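Local structure of alpha-fucosidase GH29 (Fusarium graminearum, 4PSR) at residues N18-E22 against W23-A27; E139-P142 against V143-G146; W207-K210 against H211-M214; T408-E412 against D413-Y417. The protein hydrolyses alpha-L-fucosides and probably removes the alpha-1,6-linked fucose from the reducing-end N-acetylglucosamine of glycoprotein glycans. One frame throughout, in Å; residues are numbered along the deposited sequence. Where two conformers were deposited one is given.

Interaction 1. Residues N18-E22 against W23-A27; sequences NAAPE and WYRDA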
# COMPACT_ATOMS: atom_id res chain seq x y z
N ASN A 18 -4.98 13.41 -11.50
CA ASN A 18 -5.74 12.95 -10.33
C ASN A 18 -5.00 11.76 -9.73
O ASN A 18 -4.92 10.69 -10.34
CB ASN A 18 -7.18 12.58 -10.72
CG ASN A 18 -8.05 12.29 -9.53
OD1 ASN A 18 -7.91 12.88 -8.47
ND2 ASN A 18 -9.01 11.39 -9.73
N ALA A 19 -4.44 11.94 -8.54
CA ALA A 19 -3.52 10.96 -7.98
C ALA A 19 -4.15 9.59 -7.73
O ALA A 19 -3.56 8.56 -8.06
CB ALA A 19 -2.93 11.49 -6.69
N ALA A 20 -5.32 9.60 -7.13
CA ALA A 20 -5.99 8.38 -6.65
C ALA A 20 -7.40 8.36 -7.22
O ALA A 20 -8.34 8.89 -6.60
CB ALA A 20 -6.00 8.36 -5.13
N PRO A 21 -7.56 7.76 -8.40
CA PRO A 21 -8.90 7.76 -9.03
C PRO A 21 -9.87 6.86 -8.26
O PRO A 21 -9.45 6.03 -7.46
CB PRO A 21 -8.63 7.24 -10.43
CG PRO A 21 -7.40 6.40 -10.30
CD PRO A 21 -6.56 7.06 -9.22
N GLU A 22 -11.15 7.02 -8.50
CA GLU A 22 -12.16 6.29 -7.74
C GLU A 22 -11.99 4.77 -7.83
O GLU A 22 -12.15 4.10 -6.79
CB GLU A 22 -13.58 6.70 -8.15
CG GLU A 22 -13.85 8.17 -7.92
CD GLU A 22 -13.67 8.58 -6.48
OE1 GLU A 22 -14.37 8.06 -5.60
OE2 GLU A 22 -12.84 9.46 -6.20
N TRP A 23 -11.62 4.22 -8.98
CA TRP A 23 -11.47 2.76 -9.05
C TRP A 23 -10.38 2.26 -8.09
O TRP A 23 -10.48 1.15 -7.53
CB TRP A 23 -11.18 2.24 -10.47
CG TRP A 23 -9.79 2.56 -11.01
CD1 TRP A 23 -9.48 3.55 -11.89
CD2 TRP A 23 -8.57 1.85 -10.74
NE1 TRP A 23 -8.13 3.52 -12.17
CE2 TRP A 23 -7.55 2.50 -11.47
CE3 TRP A 23 -8.23 0.77 -9.94
CZ2 TRP A 23 -6.23 2.08 -11.42
CZ3 TRP A 23 -6.90 0.35 -9.90
CH2 TRP A 23 -5.92 1.01 -10.64
N TYR A 24 -9.33 3.06 -7.91
CA TYR A 24 -8.22 2.68 -7.05
C TYR A 24 -8.60 2.79 -5.59
O TYR A 24 -8.26 1.92 -4.79
CB TYR A 24 -6.98 3.53 -7.41
CG TYR A 24 -5.75 3.36 -6.53
CD1 TYR A 24 -5.51 4.23 -5.49
CD2 TYR A 24 -4.84 2.34 -6.76
CE1 TYR A 24 -4.38 4.11 -4.71
CE2 TYR A 24 -3.70 2.22 -5.99
CZ TYR A 24 -3.49 3.10 -4.96
OH TYR A 24 -2.37 3.02 -4.16
N ARG A 25 -9.37 3.80 -5.23
CA ARG A 25 -9.90 3.91 -3.88
C ARG A 25 -10.89 2.78 -3.57
O ARG A 25 -10.98 2.32 -2.42
CB ARG A 25 -10.58 5.26 -3.66
CG ARG A 25 -9.70 6.47 -3.92
CD ARG A 25 -10.41 7.78 -3.65
NE ARG A 25 -9.58 8.92 -4.08
CZ ARG A 25 -9.25 9.96 -3.33
NH1 ARG A 25 -9.67 10.10 -2.08
NH2 ARG A 25 -8.48 10.89 -3.88
N ASP A 26 -11.59 2.31 -4.59
CA ASP A 26 -12.54 1.22 -4.40
C ASP A 26 -11.86 -0.12 -4.23
O ASP A 26 -12.46 -1.06 -3.69
CB ASP A 26 -13.45 1.11 -5.63
CG ASP A 26 -14.45 2.26 -5.77
OD1 ASP A 26 -14.69 3.02 -4.80
OD2 ASP A 26 -14.98 2.38 -6.90
N ALA A 27 -10.65 -0.25 -4.76
CA ALA A 27 -10.01 -1.55 -4.92
C ALA A 27 -9.56 -2.22 -3.64
O ALA A 27 -9.76 -3.43 -3.50
CB ALA A 27 -8.84 -1.44 -5.88
O HOH W 1 -6.89 11.79 -6.10

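Interaction 2. Residues E139-P142 against V143-G146; sequences EWNP and VNYG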
# COMPACT_ATOMS: atom_id res chain seq x y z
N GLU A 139 19.71 -5.17 -22.34
CA GLU A 139 19.95 -6.55 -22.75
C GLU A 139 19.89 -7.55 -21.60
O GLU A 139 19.75 -8.78 -21.83
CB GLU A 139 21.31 -6.70 -23.45
CG GLU A 139 22.56 -6.35 -22.59
CD GLU A 139 22.95 -4.89 -22.62
OE1 GLU A 139 22.14 -4.00 -22.94
OE2 GLU A 139 24.15 -4.64 -22.31
N TRP A 140 19.96 -7.05 -20.36
CA TRP A 140 19.89 -7.90 -19.19
C TRP A 140 18.43 -8.21 -18.92
O TRP A 140 17.76 -7.52 -18.14
CB TRP A 140 20.59 -7.23 -18.00
CG TRP A 140 22.07 -7.06 -18.25
CD1 TRP A 140 22.70 -5.95 -18.74
CD2 TRP A 140 23.09 -8.05 -18.05
NE1 TRP A 140 24.04 -6.19 -18.86
CE2 TRP A 140 24.31 -7.46 -18.45
CE3 TRP A 140 23.09 -9.36 -17.57
CZ2 TRP A 140 25.52 -8.14 -18.37
CZ3 TRP A 140 24.28 -10.02 -17.48
CH2 TRP A 140 25.49 -9.41 -17.88
N ASN A 141 17.93 -9.24 -19.59
CA ASN A 141 16.50 -9.55 -19.53
C ASN A 141 16.31 -11.05 -19.79
O ASN A 141 17.21 -11.74 -20.32
CB ASN A 141 15.72 -8.64 -20.50
CG ASN A 141 15.88 -9.01 -21.96
OD1 ASN A 141 15.58 -10.14 -22.36
ND2 ASN A 141 16.30 -8.07 -22.77
N PRO A 142 15.14 -11.60 -19.42
CA PRO A 142 14.90 -13.04 -19.46
C PRO A 142 14.48 -13.57 -20.83
O PRO A 142 14.23 -14.76 -20.94
CB PRO A 142 13.78 -13.23 -18.43
CG PRO A 142 13.01 -11.94 -18.51
CD PRO A 142 14.12 -10.90 -18.63
N VAL A 143 14.43 -12.71 -21.83
CA VAL A 143 14.24 -13.16 -23.22
C VAL A 143 15.63 -13.47 -23.80
O VAL A 143 15.85 -14.52 -24.40
CB VAL A 143 13.52 -12.11 -24.08
CG1 VAL A 143 13.47 -12.52 -25.56
CG2 VAL A 143 12.11 -11.86 -23.56
N ASN A 144 16.59 -12.58 -23.60
CA ASN A 144 17.97 -12.84 -24.05
C ASN A 144 18.66 -13.98 -23.30
O ASN A 144 19.43 -14.76 -23.88
CB ASN A 144 18.82 -11.60 -23.86
CG ASN A 144 18.54 -10.55 -24.88
OD1 ASN A 144 18.10 -10.85 -25.99
ND2 ASN A 144 18.82 -9.29 -24.53
N TYR A 145 18.44 -14.03 -21.99
CA TYR A 145 19.13 -14.97 -21.11
C TYR A 145 18.16 -15.81 -20.32
O TYR A 145 16.99 -15.45 -20.18
CB TYR A 145 20.02 -14.18 -20.14
CG TYR A 145 21.04 -13.31 -20.85
CD1 TYR A 145 21.92 -13.85 -21.78
CD2 TYR A 145 21.06 -11.94 -20.65
CE1 TYR A 145 22.83 -13.02 -22.45
CE2 TYR A 145 21.95 -11.13 -21.29
CZ TYR A 145 22.82 -11.67 -22.21
OH TYR A 145 23.70 -10.82 -22.86
N GLY A 146 18.61 -16.95 -19.82
CA GLY A 146 17.82 -17.71 -18.89
C GLY A 146 16.63 -18.39 -19.54
O GLY A 146 16.79 -19.22 -20.43

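Interaction 3. Residues W207-K210 against H211-M214; sequences WFDK and HREM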
# COMPACT_ATOMS: atom_id res chain seq x y z
N TRP A 207 16.92 5.19 -16.70
CA TRP A 207 15.81 5.08 -15.74
C TRP A 207 14.49 5.39 -16.43
O TRP A 207 13.50 4.65 -16.30
CB TRP A 207 16.04 6.03 -14.56
CG TRP A 207 14.93 6.03 -13.54
CD1 TRP A 207 14.81 5.24 -12.44
CD2 TRP A 207 13.78 6.89 -13.55
NE1 TRP A 207 13.64 5.53 -11.77
CE2 TRP A 207 12.98 6.53 -12.43
CE3 TRP A 207 13.34 7.91 -14.40
CZ2 TRP A 207 11.78 7.19 -12.12
CZ3 TRP A 207 12.14 8.55 -14.10
CH2 TRP A 207 11.37 8.18 -12.97
N PHE A 208 14.49 6.49 -17.17
CA PHE A 208 13.33 6.90 -17.95
C PHE A 208 13.02 5.92 -19.09
O PHE A 208 11.86 5.51 -19.27
CB PHE A 208 13.50 8.31 -18.53
CG PHE A 208 12.44 8.67 -19.52
CD1 PHE A 208 11.23 9.19 -19.10
CD2 PHE A 208 12.62 8.44 -20.87
CE1 PHE A 208 10.23 9.49 -20.02
CE2 PHE A 208 11.62 8.74 -21.77
CZ PHE A 208 10.42 9.27 -21.33
N ASP A 209 14.05 5.53 -19.84
CA ASP A 209 13.83 4.67 -21.01
C ASP A 209 13.24 3.32 -20.58
O ASP A 209 12.41 2.74 -21.28
CB ASP A 209 15.12 4.43 -21.78
CG ASP A 209 15.60 5.67 -22.54
OD1 ASP A 209 14.81 6.60 -22.73
OD2 ASP A 209 16.77 5.65 -22.97
N LYS A 210 13.67 2.79 -19.43
CA LYS A 210 13.11 1.55 -18.90
C LYS A 210 11.62 1.71 -18.60
O LYS A 210 10.78 0.87 -18.99
CB LYS A 210 13.88 1.11 -17.65
CG LYS A 210 15.21 0.45 -17.94
CD LYS A 210 16.05 0.31 -16.67
CE LYS A 210 17.27 -0.57 -16.88
NZ LYS A 210 17.95 -0.78 -15.58
N HIS A 211 11.26 2.77 -17.87
CA HIS A 211 9.84 3.05 -17.62
C HIS A 211 9.03 3.18 -18.91
O HIS A 211 7.97 2.59 -19.03
CB HIS A 211 9.66 4.36 -16.88
CG HIS A 211 9.66 4.27 -15.39
ND1 HIS A 211 8.98 3.28 -14.71
CD2 HIS A 211 10.19 5.09 -14.45
CE1 HIS A 211 9.09 3.50 -13.41
NE2 HIS A 211 9.81 4.60 -13.23
N ARG A 212 9.53 3.97 -19.85
CA ARG A 212 8.83 4.23 -21.10
C ARG A 212 8.57 2.95 -21.89
O ARG A 212 7.46 2.72 -22.38
CB ARG A 212 9.63 5.23 -21.95
CG ARG A 212 9.15 5.31 -23.39
CD ARG A 212 9.64 6.55 -24.11
NE ARG A 212 11.09 6.59 -24.14
CZ ARG A 212 11.81 7.48 -24.80
NH1 ARG A 212 13.13 7.41 -24.75
NH2 ARG A 212 11.22 8.43 -25.51
N GLU A 213 9.60 2.13 -22.02
CA GLU A 213 9.53 0.89 -22.80
C GLU A 213 8.56 -0.06 -22.11
O GLU A 213 7.68 -0.66 -22.75
CB GLU A 213 10.91 0.27 -22.91
CG GLU A 213 11.00 -0.93 -23.86
CD GLU A 213 12.39 -1.48 -23.87
OE1 GLU A 213 12.82 -1.94 -22.78
OE2 GLU A 213 13.13 -1.35 -24.89
N MET A 214 8.69 -0.21 -20.79
CA MET A 214 7.83 -1.12 -20.05
C MET A 214 6.38 -0.67 -20.16
O MET A 214 5.47 -1.48 -20.38
CB MET A 214 8.27 -1.22 -18.57
CG MET A 214 7.30 -2.02 -17.65
SD MET A 214 5.85 -1.08 -17.11
CE MET A 214 6.64 0.12 -16.03

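Interaction 4. Residues T408-E412 against D413-Y417; sequences TRNKE and DDVLY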
# COMPACT_ATOMS: atom_id res chain seq x y z
N THR A 408 -15.52 1.30 8.44
CA THR A 408 -15.54 1.76 7.05
C THR A 408 -16.97 2.25 6.80
O THR A 408 -17.88 1.94 7.60
CB THR A 408 -15.21 0.64 6.06
OG1 THR A 408 -16.05 -0.50 6.34
CG2 THR A 408 -13.74 0.22 6.10
N ARG A 409 -17.20 3.02 5.75
CA ARG A 409 -18.56 3.51 5.48
C ARG A 409 -18.86 3.51 4.00
O ARG A 409 -17.95 3.42 3.18
CB ARG A 409 -18.82 4.87 6.15
CG ARG A 409 -17.79 5.95 5.90
CD ARG A 409 -18.16 6.72 4.70
NE ARG A 409 -17.18 7.75 4.33
CZ ARG A 409 -17.31 8.48 3.23
NH1 ARG A 409 -18.35 8.28 2.44
NH2 ARG A 409 -16.40 9.39 2.91
N ASN A 410 -20.14 3.55 3.64
CA ASN A 410 -20.49 3.54 2.21
C ASN A 410 -20.35 4.93 1.59
O ASN A 410 -20.21 5.93 2.28
CB ASN A 410 -21.88 2.92 1.98
CG ASN A 410 -23.02 3.75 2.54
OD1 ASN A 410 -22.82 4.76 3.20
ND2 ASN A 410 -24.25 3.29 2.27
N LYS A 411 -20.37 4.96 0.26
CA LYS A 411 -20.25 6.24 -0.47
C LYS A 411 -21.41 7.19 -0.19
O LYS A 411 -21.22 8.40 -0.20
CB LYS A 411 -20.13 6.03 -1.98
CG LYS A 411 -18.86 5.26 -2.37
CD LYS A 411 -18.74 5.12 -3.87
CE LYS A 411 -17.47 4.35 -4.22
NZ LYS A 411 -17.29 4.20 -5.68
N GLU A 412 -22.60 6.66 0.05
CA GLU A 412 -23.73 7.51 0.38
C GLU A 412 -23.67 8.10 1.79
O GLU A 412 -24.45 8.99 2.11
CB GLU A 412 -25.03 6.72 0.20
CG GLU A 412 -25.39 6.55 -1.27
CD GLU A 412 -25.60 7.90 -1.96
OE1 GLU A 412 -26.31 8.76 -1.38
OE2 GLU A 412 -25.03 8.10 -3.06
N ASP A 413 -22.74 7.61 2.62
CA ASP A 413 -22.51 8.12 3.96
C ASP A 413 -23.68 7.92 4.91
O ASP A 413 -23.88 8.72 5.82
CB ASP A 413 -22.08 9.59 3.93
CG ASP A 413 -21.29 10.00 5.16
OD1 ASP A 413 -20.54 9.16 5.72
OD2 ASP A 413 -21.38 11.18 5.56
N ASP A 414 -24.43 6.85 4.70
CA ASP A 414 -25.54 6.47 5.60
C ASP A 414 -25.44 5.05 6.15
O ASP A 414 -26.34 4.62 6.87
CB ASP A 414 -26.93 6.69 4.95
CG ASP A 414 -27.17 5.85 3.70
OD1 ASP A 414 -26.35 5.01 3.29
OD2 ASP A 414 -28.24 6.04 3.07
N VAL A 415 -24.34 4.35 5.84
CA VAL A 415 -24.09 3.02 6.41
C VAL A 415 -22.67 2.98 6.99
O VAL A 415 -21.69 3.32 6.31
CB VAL A 415 -24.25 1.89 5.39
CG1 VAL A 415 -23.84 0.57 6.02
CG2 VAL A 415 -25.71 1.79 4.89
N LEU A 416 -22.58 2.63 8.27
CA LEU A 416 -21.29 2.43 8.94
C LEU A 416 -21.10 0.95 9.15
O LEU A 416 -21.96 0.27 9.75
CB LEU A 416 -21.28 3.16 10.27
CG LEU A 416 -19.98 3.17 11.10
CD1 LEU A 416 -18.84 3.97 10.39
CD2 LEU A 416 -20.24 3.70 12.51
N TYR A 417 -19.98 0.42 8.67
CA TYR A 417 -19.57 -0.95 8.92
C TYR A 417 -18.62 -0.97 10.11
O TYR A 417 -17.64 -0.21 10.14
CB TYR A 417 -18.90 -1.56 7.69
CG TYR A 417 -19.82 -1.61 6.49
CD1 TYR A 417 -20.77 -2.62 6.38
CD2 TYR A 417 -19.78 -0.62 5.51
CE1 TYR A 417 -21.63 -2.65 5.32
CE2 TYR A 417 -20.67 -0.65 4.46
CZ TYR A 417 -21.57 -1.67 4.36
OH TYR A 417 -22.48 -1.68 3.29
O HOH W 2 -15.31 -2.05 8.75
O HOH W 3 -25.94 10.53 3.94

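Interaction 1. Residues N18-E22 against W23-A27
Ala20 O is gripped by the Arg25 guanidinium. Arg25 NE donates to Ala20 O over 2.8 Å, and the bond is nearly straight at 171°. Arg25 NH2 adds a weak second bond to the same oxygen. Ala20 O lies in the guanidinium plane, at its edge, and the chain from Arg25 CG to NE is extended to reach it. Water 1, also at the guanidinium edge, donates to Asn18 OD1 and accepts from Ala20 N and Arg25 NH2, so it links the three. Glu22 OE2 is 3.9 Å from Arg25 NE and well out of the guanidinium plane, so this is a long salt bridge of charges alone. Pro21 takes the N-cap position. Its O accepts from Arg25 N over 3.2 Å and opens the helical bonding. Pro21 CG packs against Trp23 NE1 at 3.5 Å, the two side chains pointing the same way. Asp26 and Glu22 also bind Arg377, and Trp23 NE1 bonds to Glu266 O. Helix 22-27 leads into the first barrel strand, 29-33. Trp23 and Tyr24 lie on Ile222 and Val268, so the turn packs against the end of the TIM barrel where strands 222-225 and 268-272 begin.

Interaction 2. Residues E139-P142 against V143-G146
Tyr145 lays its ring obliquely beside the indole of Trp140, with centroids 5.7 Å apart and planes at 44°. The nearest atoms of the pair are Tyr145 CE2 and Trp140 CE3, 4.3 Å apart. The same CE2 comes to 3.3 Å from Glu139 O. Asn144 ND2 donates to that carbonyl over 2.9 Å. The bond is almost straight, at 176°, and Glu139 O lies in the amide plane of Asn144. The side chains of Asn141 and Asn144 cross. Both ND2 atoms are donors, so they do not bond to each other; each gives a hydrogen to a backbone carbonyl, Asn138 O for Asn141 and Glu139 O for Asn144. Asn141 OD1 accepts two backbone amides: Val143 N lies 2.9 Å from Asn141 OD1, and Asn144 N lies at the same distance from it. Val143 N comes in the carbonyl plane of the amide, while Asn144 N is tilted out of it. With CG set between its own backbone N and carbonyl carbon (chi1 75°), Asn141 can fold its amide back over the chain that follows. Its backbone O accepts from Tyr145 N over 3.1 Å. Outside the turn, Trp140 NE1 bonds to Ser190 O, and Glu139 pairs with Lys193 and Ser190. One side-chain oxygen capping two amides, with a main-chain bond from the same residue four positions on, is an Asx motif. It begins here as an Asx-Pro turn, in the loop between barrel strand 119-125 and helix 151-161.

Interaction 3. Residues W207-K210 against H211-M214
Residues 207-214 form two turns of helix 200-218, with each carbonyl of 207-210 meeting the amide four residues on; the bond from His211 N to Trp207 O is weak. Trp207 and His211 sit one turn apart and make a T-shaped pair. The imidazole turns its edge to one face of the indole, with planes at 87° and centroids 4.6 Å apart. His211 CD2 stands 3.5 Å above the Trp207 plane, nearer its rim, and His211 NE2 is 3.4 Å from Trp207 CZ2. With Trp207 CG opposite the backbone N across the CA-CB bond (chi1 178°), the indole reaches alongside the next turn. Phe252 stacks on His211, and His211 NE2 has a weak bond to Asn225 OD1. The imidazole thus has ring partners in both Trp207 and Phe252. The next pairs use Arg212, which was deposited in two conformers, so their detail holds for one of them. There Phe208 CE2 points at the centre of one guanidinium face, and ring and guanidinium planes are 62° apart. Asp209 lies alongside Arg212, and its OD1 is 2.7 Å from Arg212 NH1 in a salt bridge. The nitrogen meets OD1 from above the carboxylate plane. Gln205 NE2 also donates to this oxygen. The helix lies against the barrel wall: Met214 packs on strands 165-170 and 222-225, and His211 on Met170 and Ile223. Phe208 and Arg212 face helix 246-263. Lys210 reaches Glu125 at the end of strand 119-125, and Glu213 ties the helix to the loop at Trp133 and Ser135.

Interaction 4. Residues T408-E412 against D413-Y417
Asp413 enters the left-handed backbone region just as the chain turns back. Its N donates to Asn410 O over 3.1 Å, closing a type I turn, but from well above the carbonyl plane. Arg409 NH1 reaches Asn410 O from the opposite face. The Asp413 carboxylate lies over one face of the Arg409 guanidinium. Its OD1 is 3.9 Å from Arg409 NE, a long salt bridge without a hydrogen bond; NE itself donates to Ala378 O. Asp413 OD1 also bonds a Tris molecule, probably from the crystallisation liquor. Asp414 N donates to Asn410 OD1 over 3.0 Å, in the amide plane and on a lone pair. In return Asn410 ND2 donates to Asp414 OD1 over 2.9 Å, at 168°, with the oxygen in the amide plane. The two residues thus bond in both directions. Val415 N is a second donor to Asn410 OD1, coming from above that plane. Asn410 serves all three because CG lies between its backbone N and carbonyl carbon (chi1 68°), which directs the amide into the loop. The loop connects strands 405-409 and 415-420 as a beta hairpin in the antiparallel sheet of the C-terminal domain. Val415 O takes the Asn410 backbone N, and Val415 CG2 packs 3.4 Å from Asn410 ND2. Leu416 faces Arg409 in a non-hydrogen-bonded pair, with CD1 3.6 Å from Thr408 O. Tyr417 and Thr408 form the hydrogen-bonded pair. Tyr417 CB sits 3.3 Å from Thr408 OG1, which bonds to Ala372 O, and Tyr417 OH bonds to Glu371.

Overall arrangement
Interactions 1, 2 and 3 belong to the catalytic TIM barrel domain, and interaction 4 to the C-terminal domain. Interaction 3 is buried and combines ring contacts with a salt bridge, between the barrel strands and helix 246-263. The others are partly buried and rely more on side chains bonded to the backbone. In 139-146 and 408-417 one asparagine side-chain oxygen collects backbone amides; in 18-27 a guanidinium holds a carbonyl. Interactions 2 and 3 lie on the same side of the chain's centre, their nearest atoms about 7 Å apart; Glu213 bonds the loop leading into 139-142. Interactions 1 and 4 touch: Asp26 OD1 and Lys411 NZ form a 3.0 Å salt bridge between the two domains, and Arg377 contacts both.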